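Local coordinates for protein histidinol-phosphate aminotransferase (Clostridium acetobutylicum, PDB 3FTB) that probably catalyses a pyridoxal 5'-phosphate-dependent transamination, as expected of a histidinol-phosphate aminotransferase of the class I and II family, at residues 279-290 and 300-308; 312-323 and 350-358. All blocks are in the same frame, centred on the assembly; numbering follows the deposited sequence.

Interaction 1: 279-290 and 300-308; sequences FIEELNKIGFIK and VLCRLENIS
Leu283 on helix 279-285 reaches tip to tip toward Val300 on strand 300-304, and its CD1 lies 3.6 Å from Val300 CG1. The same methyl meets Cys302 SG at 3.4 Å, so one leucine branch bridges two strand residues that point to the same side. Val300 uses both branches: CG1 lies in the plane of the Phe279 ring, at its edge, 3.7 Å from CE2, while CG2 slides past Ile280 CD1. Nearer the loop, Ile289 CD1 touches both Cys302 CB and Leu304 CD2, each at 4.0 Å. Phe288 CB lies 3.6 Å from Ile307 CG2. With chi1 at 54°, Phe288 CG sits between its own N and C, and the ring's CD1 edge meets Leu304 CD2 at 3.8 Å; Ile286 CG2 lies over one face, toward the rim of the ring. The strands are joined by Lys290 N to Arg303 O, 2.9 Å, a bent bond with 136° at the hydrogen. Past it the Lys290 chain lies alongside Arg303, crosses Glu305 near a right angle and gives NZ to a water, which bonds weakly to Leu304 O. Farther out, Ser335 bonds Arg303 NE, and Phe339 of strand 336-340 touches both Leu283 and Val300. Helix 262-285 runs through a short turn into an antiparallel hairpin, 289-293 and 299-304, and packs against its sheet, an alpha/beta arrangement consistent with the small C-terminal domain of fold type I PLP enzymes.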
loop_
_atom_site.group_PDB
_atom_site.type_symbol
_atom_site.label_atom_id
_atom_site.label_comp_id
_atom_site.label_asym_id
_atom_site.label_seq_id
_atom_site.Cartn_x
_atom_site.Cartn_y
_atom_site.Cartn_z
ATOM N N PHE A 279 8.663 -22.198 27.962
ATOM C CA PHE A 279 9.816 -21.492 27.421
ATOM C C PHE A 279 10.511 -20.661 28.510
ATOM O O PHE A 279 11.736 -20.708 28.669
ATOM C CB PHE A 279 9.379 -20.605 26.239
ATOM C CG PHE A 279 10.522 -20.099 25.406
ATOM C CD1 PHE A 279 11.357 -20.983 24.736
ATOM C CD2 PHE A 279 10.774 -18.743 25.303
ATOM C CE1 PHE A 279 12.402 -20.523 23.977
ATOM C CE2 PHE A 279 11.829 -18.280 24.547
ATOM C CZ PHE A 279 12.644 -19.176 23.883
ATOM N N ILE A 280 9.716 -19.920 29.276
ATOM C CA ILE A 280 10.250 -19.033 30.300
ATOM C C ILE A 280 10.867 -19.798 31.478
ATOM O O ILE A 280 11.775 -19.292 32.147
ATOM C CB ILE A 280 9.170 -18.060 30.820
ATOM C CG1 ILE A 280 9.080 -16.807 29.933
ATOM C CG2 ILE A 280 9.470 -17.649 32.256
ATOM C CD1 ILE A 280 8.948 -17.076 28.437
ATOM N N GLU A 281 10.382 -21.010 31.740
ATOM C CA GLU A 281 10.946 -21.813 32.831
ATOM C C GLU A 281 12.274 -22.390 32.392
ATOM O O GLU A 281 13.239 -22.406 33.157
ATOM C CB GLU A 281 9.983 -22.917 33.280
ATOM C CG GLU A 281 8.846 -22.398 34.165
ATOM C CD GLU A 281 7.664 -23.347 34.236
ATOM O OE1 GLU A 281 7.515 -24.166 33.302
ATOM O OE2 GLU A 281 6.883 -23.269 35.216
ATOM N N GLU A 282 12.325 -22.847 31.146
ATOM C CA GLU A 282 13.577 -23.301 30.562
ATOM C C GLU A 282 14.631 -22.183 30.480
ATOM O O GLU A 282 15.811 -22.422 30.761
ATOM C CB GLU A 282 13.316 -23.907 29.187
ATOM C CG GLU A 282 12.330 -25.049 29.233
ATOM C CD GLU A 282 12.727 -26.082 30.258
ATOM O OE1 GLU A 282 11.953 -26.293 31.215
ATOM O OE2 GLU A 282 13.825 -26.663 30.117
ATOM N N LEU A 283 14.218 -20.971 30.101
ATOM C CA LEU A 283 15.151 -19.844 30.012
ATOM C C LEU A 283 15.672 -19.499 31.397
ATOM O O LEU A 283 16.809 -19.050 31.553
ATOM C CB LEU A 283 14.499 -18.597 29.390
ATOM C CG LEU A 283 14.420 -18.397 27.870
ATOM C CD1 LEU A 283 13.802 -17.045 27.599
ATOM C CD2 LEU A 283 15.782 -18.495 27.181
ATOM N N ASN A 284 14.833 -19.711 32.405
ATOM C CA ASN A 284 15.186 -19.314 33.768
ATOM C C ASN A 284 16.295 -20.192 34.342
ATOM O O ASN A 284 16.991 -19.797 35.274
ATOM C CB ASN A 284 13.950 -19.306 34.680
ATOM C CG ASN A 284 13.256 -17.948 34.727
ATOM O OD1 ASN A 284 12.039 -17.865 34.596
ATOM N ND2 ASN A 284 14.029 -16.881 34.928
ATOM N N LYS A 285 16.456 -21.378 33.758
ATOM C CA LYS A 285 17.478 -22.329 34.167
ATOM C C LYS A 285 18.843 -21.999 33.559
ATOM O O LYS A 285 19.883 -22.385 34.108
ATOM C CB LYS A 285 17.062 -23.753 33.779
ATOM C CG LYS A 285 15.767 -24.246 34.430
ATOM C CD LYS A 285 15.236 -25.495 33.723
ATOM C CE LYS A 285 14.209 -26.237 34.565
ATOM N NZ LYS A 285 13.062 -25.365 34.951
ATOM N N ILE A 286 18.839 -21.290 32.429
ATOM C CA ILE A 286 20.081 -20.991 31.708
ATOM C C ILE A 286 20.948 -20.008 32.491
ATOM O O ILE A 286 20.452 -18.988 32.980
ATOM C CB ILE A 286 19.795 -20.502 30.264
ATOM C CG1 ILE A 286 18.738 -21.402 29.626
ATOM C CG2 ILE A 286 21.073 -20.465 29.427
ATOM C CD1 ILE A 286 18.887 -21.572 28.164
ATOM N N GLY A 287 22.235 -20.331 32.620
ATOM C CA GLY A 287 23.123 -19.632 33.530
ATOM C C GLY A 287 23.416 -18.173 33.232
ATOM O O GLY A 287 23.507 -17.348 34.154
ATOM N N PHE A 288 23.581 -17.842 31.955
ATOM C CA PHE A 288 23.855 -16.455 31.598
ATOM C C PHE A 288 22.563 -15.662 31.525
ATOM O O PHE A 288 22.585 -14.430 31.484
ATOM C CB PHE A 288 24.649 -16.339 30.295
ATOM C CG PHE A 288 24.032 -17.057 29.143
ATOM C CD1 PHE A 288 23.034 -16.467 28.412
ATOM C CD2 PHE A 288 24.468 -18.319 28.782
ATOM C CE1 PHE A 288 22.471 -17.120 27.346
ATOM C CE2 PHE A 288 23.909 -18.980 27.719
ATOM C CZ PHE A 288 22.910 -18.382 26.998
ATOM N N ILE A 289 21.438 -16.377 31.524
ATOM C CA ILE A 289 20.138 -15.733 31.644
ATOM C C ILE A 289 19.941 -15.274 33.078
ATOM O O ILE A 289 19.518 -16.049 33.932
ATOM C CB ILE A 289 18.983 -16.651 31.246
ATOM C CG1 ILE A 289 19.182 -17.190 29.829
ATOM C CG2 ILE A 289 17.659 -15.887 31.335
ATOM C CD1 ILE A 289 18.639 -16.283 28.764
ATOM N N LYS A 290 20.267 -14.006 33.314
ATOM C CA LYS A 290 20.243 -13.390 34.635
ATOM C C LYS A 290 18.819 -13.065 35.064
ATOM O O LYS A 290 18.446 -13.255 36.226
ATOM C CB LYS A 290 21.118 -12.127 34.634
ATOM C CG LYS A 290 20.700 -11.069 35.640
ATOM C CD LYS A 290 21.609 -9.836 35.568
ATOM C CE LYS A 290 22.931 -10.075 36.285
ATOM N NZ LYS A 290 23.860 -8.902 36.227
ATOM N N VAL A 300 10.040 -12.732 24.510
ATOM C CA VAL A 300 10.524 -12.609 25.883
ATOM C C VAL A 300 11.833 -11.794 25.944
ATOM O O VAL A 300 12.754 -12.041 25.160
ATOM C CB VAL A 300 10.752 -14.019 26.487
ATOM C CG1 VAL A 300 11.786 -14.794 25.661
ATOM C CG2 VAL A 300 11.162 -13.931 27.947
ATOM N N LEU A 301 11.912 -10.822 26.859
ATOM C CA LEU A 301 13.134 -10.014 27.037
ATOM C C LEU A 301 14.031 -10.522 28.177
ATOM O O LEU A 301 13.639 -10.516 29.352
ATOM C CB LEU A 301 12.794 -8.536 27.292
ATOM C CG LEU A 301 13.974 -7.592 27.555
ATOM C CD1 LEU A 301 14.633 -7.193 26.244
ATOM C CD2 LEU A 301 13.541 -6.357 28.342
ATOM N N CYS A 302 15.247 -10.926 27.825
ATOM C CA CYS A 302 16.185 -11.472 28.797
ATOM C C CYS A 302 17.358 -10.524 29.098
ATOM O O CYS A 302 17.934 -9.913 28.200
ATOM C CB CYS A 302 16.676 -12.854 28.336
ATOM S SG CYS A 302 15.334 -14.059 28.067
ATOM N N ARG A 303 17.665 -10.379 30.379
ATOM C CA ARG A 303 18.885 -9.707 30.829
ATOM C C ARG A 303 19.976 -10.764 30.972
ATOM O O ARG A 303 19.721 -11.853 31.476
ATOM C CB ARG A 303 18.635 -9.037 32.174
ATOM C CG ARG A 303 19.764 -8.176 32.664
ATOM C CD ARG A 303 19.716 -6.803 32.043
ATOM N NE ARG A 303 20.878 -6.005 32.423
ATOM C CZ ARG A 303 20.899 -5.138 33.432
ATOM N NH1 ARG A 303 22.006 -4.457 33.698
ATOM N NH2 ARG A 303 19.814 -4.944 34.167
ATOM N N LEU A 304 21.189 -10.448 30.527
ATOM C CA LEU A 304 22.282 -11.426 30.488
ATOM C C LEU A 304 23.398 -11.102 31.479
ATOM O O LEU A 304 23.350 -10.077 32.167
ATOM C CB LEU A 304 22.863 -11.534 29.074
ATOM C CG LEU A 304 21.939 -11.968 27.937
ATOM C CD1 LEU A 304 22.763 -12.267 26.688
ATOM C CD2 LEU A 304 21.109 -13.173 28.339
ATOM N N GLU A 305 24.400 -11.980 31.536
ATOM C CA GLU A 305 25.467 -11.895 32.537
ATOM C C GLU A 305 26.714 -12.683 32.124
ATOM O O GLU A 305 26.632 -13.880 31.834
ATOM C CB GLU A 305 24.960 -12.409 33.883
ATOM C CG GLU A 305 25.906 -12.154 35.034
ATOM C CD GLU A 305 25.525 -12.951 36.259
ATOM O OE1 GLU A 305 24.938 -14.040 36.087
ATOM O OE2 GLU A 305 25.810 -12.494 37.388
ATOM N N ASN A 306 27.865 -12.013 32.110
ATOM C CA ASN A 306 29.116 -12.648 31.695
ATOM C C ASN A 306 29.147 -12.968 30.211
ATOM O O ASN A 306 29.817 -13.915 29.785
ATOM C CB ASN A 306 29.370 -13.929 32.490
ATOM C CG ASN A 306 29.706 -13.653 33.931
ATOM O OD1 ASN A 306 29.449 -14.478 34.808
ATOM N ND2 ASN A 306 30.283 -12.483 34.190
ATOM N N ILE A 307 28.416 -12.170 29.436
ATOM C CA ILE A 307 28.306 -12.352 27.997
ATOM C C ILE A 307 27.443 -11.236 27.421
ATOM O O ILE A 307 26.430 -10.850 28.010
ATOM C CB ILE A 307 27.706 -13.738 27.633
ATOM C CG1 ILE A 307 27.687 -13.944 26.116
ATOM C CG2 ILE A 307 26.318 -13.907 28.235
ATOM C CD1 ILE A 307 27.499 -15.388 25.717
ATOM N N SER A 308 27.867 -10.711 26.276
ATOM C CA SER A 308 27.153 -9.641 25.595
ATOM C C SER A 308 26.183 -10.195 24.562
ATOM O O SER A 308 26.376 -11.293 24.044
ATOM C CB SER A 308 28.144 -8.696 24.916
ATOM O OG SER A 308 29.118 -9.426 24.195
HETATM O O HOH W 1 23.012 -7.238 33.876
#

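Interaction 2: 312-323 and 350-358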
loop_
_atom_site.group_PDB
_atom_site.type_symbol
_atom_site.label_atom_id
_atom_site.label_comp_id
_atom_site.label_asym_id
_atom_site.label_seq_id
_atom_site.Cartn_x
_atom_site.Cartn_y
_atom_site.Cartn_z
ATOM N N LEU A 312 26.727 -13.314 22.402
ATOM C CA LEU A 312 25.700 -14.340 22.301
ATOM C C LEU A 312 25.175 -14.430 20.865
ATOM O O LEU A 312 25.139 -15.519 20.293
ATOM C CB LEU A 312 24.557 -14.085 23.284
ATOM C CG LEU A 312 23.372 -15.035 23.098
ATOM C CD1 LEU A 312 23.819 -16.501 23.206
ATOM C CD2 LEU A 312 22.260 -14.706 24.086
ATOM N N TYR A 313 24.784 -13.289 20.287
ATOM C CA TYR A 313 24.314 -13.226 18.896
ATOM C C TYR A 313 25.282 -13.891 17.909
ATOM O O TYR A 313 24.881 -14.747 17.106
ATOM C CB TYR A 313 24.067 -11.765 18.472
ATOM C CG TYR A 313 23.641 -11.586 17.024
ATOM C CD1 TYR A 313 22.300 -11.500 16.682
ATOM C CD2 TYR A 313 24.581 -11.494 15.998
ATOM C CE1 TYR A 313 21.904 -11.340 15.368
ATOM C CE2 TYR A 313 24.189 -11.330 14.675
ATOM C CZ TYR A 313 22.849 -11.256 14.372
ATOM O OH TYR A 313 22.441 -11.096 13.068
ATOM N N ASP A 314 26.548 -13.478 17.963
ATOM C CA ASP A 314 27.574 -13.979 17.042
ATOM C C ASP A 314 27.868 -15.459 17.238
ATOM O O ASP A 314 28.321 -16.138 16.321
ATOM C CB ASP A 314 28.863 -13.170 17.174
ATOM C CG ASP A 314 28.809 -11.862 16.406
ATOM O OD1 ASP A 314 28.125 -11.813 15.361
ATOM O OD2 ASP A 314 29.464 -10.888 16.842
ATOM N N SER A 315 27.617 -15.953 18.445
ATOM C CA SER A 315 27.719 -17.382 18.723
ATOM C C SER A 315 26.581 -18.159 18.056
ATOM O O SER A 315 26.815 -19.083 17.272
ATOM C CB SER A 315 27.726 -17.642 20.233
ATOM O OG SER A 315 29.038 -17.574 20.768
ATOM N N LEU A 316 25.347 -17.780 18.372
ATOM C CA LEU A 316 24.170 -18.438 17.808
ATOM C C LEU A 316 24.092 -18.329 16.284
ATOM O O LEU A 316 23.560 -19.219 15.615
ATOM C CB LEU A 316 22.894 -17.870 18.435
ATOM C CG LEU A 316 22.789 -18.071 19.945
ATOM C CD1 LEU A 316 21.508 -17.460 20.488
ATOM C CD2 LEU A 316 22.853 -19.551 20.262
ATOM N N LEU A 317 24.600 -17.232 15.730
ATOM C CA LEU A 317 24.554 -17.062 14.288
ATOM C C LEU A 317 25.311 -18.227 13.662
ATOM O O LEU A 317 24.890 -18.782 12.645
ATOM C CB LEU A 317 25.182 -15.732 13.883
ATOM C CG LEU A 317 24.392 -14.858 12.914
ATOM C CD1 LEU A 317 25.316 -13.829 12.273
ATOM C CD2 LEU A 317 23.713 -15.719 11.860
ATOM N N LYS A 318 26.428 -18.592 14.291
ATOM C CA LYS A 318 27.234 -19.733 13.875
ATOM C C LYS A 318 26.383 -20.983 13.662
ATOM O O LYS A 318 26.713 -21.839 12.844
ATOM C CB LYS A 318 28.297 -20.022 14.930
ATOM C CG LYS A 318 29.341 -18.923 15.104
ATOM C CD LYS A 318 30.570 -19.463 15.833
ATOM C CE LYS A 318 31.112 -20.705 15.125
ATOM N NZ LYS A 318 32.084 -21.497 15.936
ATOM N N GLU A 319 25.283 -21.069 14.406
ATOM C CA GLU A 319 24.398 -22.233 14.404
ATOM C C GLU A 319 23.131 -21.961 13.607
ATOM O O GLU A 319 22.144 -22.687 13.727
ATOM C CB GLU A 319 24.000 -22.586 15.839
ATOM C CG GLU A 319 25.160 -22.663 16.800
ATOM C CD GLU A 319 25.920 -23.961 16.662
ATOM O OE1 GLU A 319 27.044 -23.944 16.112
ATOM O OE2 GLU A 319 25.380 -25.004 17.088
ATOM N N ASP A 320 23.152 -20.905 12.801
ATOM C CA ASP A 320 21.974 -20.505 12.026
ATOM C C ASP A 320 20.800 -20.210 12.943
ATOM O O ASP A 320 19.661 -20.568 12.654
ATOM C CB ASP A 320 21.578 -21.565 10.992
ATOM C CG ASP A 320 22.657 -21.799 9.958
ATOM O OD1 ASP A 320 23.602 -20.980 9.882
ATOM O OD2 ASP A 320 22.564 -22.805 9.225
ATOM N N ILE A 321 21.096 -19.565 14.061
ATOM C CA ILE A 321 20.054 -19.046 14.925
ATOM C C ILE A 321 20.252 -17.539 15.104
ATOM O O ILE A 321 21.340 -17.073 15.466
ATOM C CB ILE A 321 20.016 -19.791 16.276
ATOM C CG1 ILE A 321 19.525 -21.225 16.056
ATOM C CG2 ILE A 321 19.114 -19.066 17.273
ATOM C CD1 ILE A 321 19.707 -22.147 17.253
ATOM N N VAL A 322 19.202 -16.777 14.819
ATOM C CA VAL A 322 19.274 -15.333 14.942
ATOM C C VAL A 322 18.515 -14.907 16.186
ATOM O O VAL A 322 17.422 -15.402 16.437
ATOM C CB VAL A 322 18.662 -14.634 13.717
ATOM C CG1 VAL A 322 18.931 -13.127 13.782
ATOM C CG2 VAL A 322 19.222 -15.232 12.434
ATOM N N ILE A 323 19.103 -14.010 16.973
ATOM C CA ILE A 323 18.367 -13.364 18.060
ATOM C C ILE A 323 18.287 -11.860 17.825
ATOM O O ILE A 323 18.779 -11.339 16.818
ATOM C CB ILE A 323 19.001 -13.613 19.450
ATOM C CG1 ILE A 323 20.354 -12.893 19.569
ATOM C CG2 ILE A 323 19.129 -15.109 19.718
ATOM C CD1 ILE A 323 20.686 -12.408 20.975
ATOM N N PHE A 350 16.284 -24.325 19.957
ATOM C CA PHE A 350 16.825 -23.035 20.382
ATOM C C PHE A 350 17.565 -23.090 21.734
ATOM O O PHE A 350 18.719 -22.652 21.850
ATOM C CB PHE A 350 15.687 -22.009 20.452
ATOM C CG PHE A 350 16.114 -20.675 20.973
ATOM C CD1 PHE A 350 16.863 -19.811 20.176
ATOM C CD2 PHE A 350 15.777 -20.279 22.263
ATOM C CE1 PHE A 350 17.266 -18.575 20.652
ATOM C CE2 PHE A 350 16.178 -19.041 22.751
ATOM C CZ PHE A 350 16.925 -18.189 21.941
ATOM N N LEU A 351 16.880 -23.622 22.748
ATOM C CA LEU A 351 17.397 -23.703 24.110
ATOM C C LEU A 351 18.620 -24.604 24.186
ATOM O O LEU A 351 19.568 -24.320 24.927
ATOM C CB LEU A 351 16.314 -24.233 25.060
ATOM C CG LEU A 351 15.147 -23.329 25.479
ATOM C CD1 LEU A 351 13.916 -24.157 25.814
ATOM C CD2 LEU A 351 15.540 -22.434 26.658
ATOM N N ARG A 352 18.595 -25.697 23.426
ATOM C CA ARG A 352 19.713 -26.624 23.422
ATOM C C ARG A 352 20.964 -26.026 22.799
ATOM O O ARG A 352 22.043 -26.581 22.931
ATOM C CB ARG A 352 19.328 -27.939 22.754
ATOM C CG ARG A 352 18.208 -28.651 23.502
ATOM C CD ARG A 352 17.830 -29.967 22.847
ATOM N NE ARG A 352 17.618 -29.815 21.410
ATOM C CZ ARG A 352 17.122 -30.763 20.621
ATOM N NH1 ARG A 352 16.776 -31.938 21.133
ATOM N NH2 ARG A 352 16.970 -30.534 19.323
ATOM N N ALA A 353 20.817 -24.887 22.132
ATOM C CA ALA A 353 21.968 -24.136 21.645
ATOM C C ALA A 353 22.435 -23.165 22.730
ATOM O O ALA A 353 23.639 -22.967 22.924
ATOM C CB ALA A 353 21.613 -23.388 20.379
ATOM N N LEU A 354 21.471 -22.560 23.424
ATOM C CA LEU A 354 21.745 -21.656 24.539
ATOM C C LEU A 354 22.532 -22.390 25.603
ATOM O O LEU A 354 23.414 -21.828 26.245
ATOM C CB LEU A 354 20.440 -21.159 25.156
ATOM C CG LEU A 354 19.995 -19.729 24.859
ATOM C CD1 LEU A 354 20.159 -19.390 23.388
ATOM C CD2 LEU A 354 18.563 -19.539 25.287
ATOM N N LYS A 355 22.178 -23.654 25.790
ATOM C CA LYS A 355 22.863 -24.531 26.722
ATOM C C LYS A 355 24.303 -24.826 26.277
ATOM O O LYS A 355 25.238 -24.827 27.090
ATOM C CB LYS A 355 22.048 -25.825 26.890
ATOM C CG LYS A 355 20.766 -25.643 27.687
ATOM C CD LYS A 355 19.707 -26.681 27.317
ATOM C CE LYS A 355 18.448 -26.525 28.168
ATOM N NZ LYS A 355 17.881 -25.139 28.149
ATOM N N GLY A 356 24.484 -25.071 24.981
ATOM C CA GLY A 356 25.811 -25.319 24.455
ATOM C C GLY A 356 26.695 -24.098 24.625
ATOM O O GLY A 356 27.890 -24.216 24.833
ATOM N N VAL A 357 26.103 -22.915 24.529
ATOM C CA VAL A 357 26.845 -21.690 24.775
ATOM C C VAL A 357 27.245 -21.630 26.243
ATOM O O VAL A 357 28.423 -21.407 26.554
ATOM C CB VAL A 357 26.034 -20.429 24.401
ATOM C CG1 VAL A 357 26.834 -19.168 24.723
ATOM C CG2 VAL A 357 25.638 -20.461 22.931
ATOM N N GLU A 358 26.269 -21.835 27.135
ATOM C CA GLU A 358 26.516 -21.831 28.572
ATOM C C GLU A 358 27.618 -22.831 28.909
ATOM O O GLU A 358 28.604 -22.482 29.560
ATOM C CB GLU A 358 25.238 -22.148 29.348
ATOM C CG GLU A 358 25.476 -22.533 30.798
ATOM C CD GLU A 358 25.834 -21.348 31.684
ATOM O OE1 GLU A 358 25.588 -20.195 31.272
ATOM O OE2 GLU A 358 26.351 -21.572 32.803
#
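Leu316 is the knob of this contact: its side chain fits among Phe350, Ala353, Leu354 and Val357 of helix 350-358. Its two methyls divide the work, CD1 meeting Leu354 CD1 at 3.7 Å and CD2 lying 4.0 Å from both Ala353 CB and Val357 CG2. Beside this knob, Ile321 sends CG2 to the edge of the Phe350 ring, in its plane and 3.7 Å from CD1, and its CD1 to Ala353 CB at 3.9 Å. Ile323 CG2 also comes near the ring plane, at Phe350 CE1, whereas Leu354 CD1 lies over one face, toward the rim. Phe350 CG is turned away from its own N (chi1 176°), which swings the ring toward these isoleucines; Tyr31 stacks on it and Phe339 meets it edge-to-face. Toward Val357 the fit slackens: Ser315 CB stands 4.4 Å from its CG2, and Leu312 CD1 4.3 Å from its CG1. A Schellman motif ends helix 312-317, with Asp320 at positive phi, Ile321 N bonded to Leu316 O and Asp320 N to Leu317 O; it turns the chain into strand 321-322 and sets Ile321 next to Leu316 on the packed side. The segment axes cross at 118°, 10.5 Å apart. Every contact is made through carbon, Ser315 included, by its CB, so helix 350-358 is held to the helix and strand of 312-323 by apolar burial and fit.

How the interactions relate
Interactions 1 and 2 lie about 12 Å apart, centre to centre. Strand 299-304 is followed, after a short loop, by helix 309-317, and both contacts reach the same five-stranded sheet. Phe339 of its strand 336-340 is common to both, touching Leu312, Ile323 and Leu354 in interaction 2 as well. Helix 350-358 also leans on the turn of 279-290: Ile286 CD1 is 3.4 Å from Leu354 CB, and Phe288 CE2 is 3.2 Å from Leu354 O. Both contacts sit far out on the same side of the chain, about 23 and 25 Å from its centre to theirs, and neither is touched by the other subunit; they are structural packing within the smaller-sheet region.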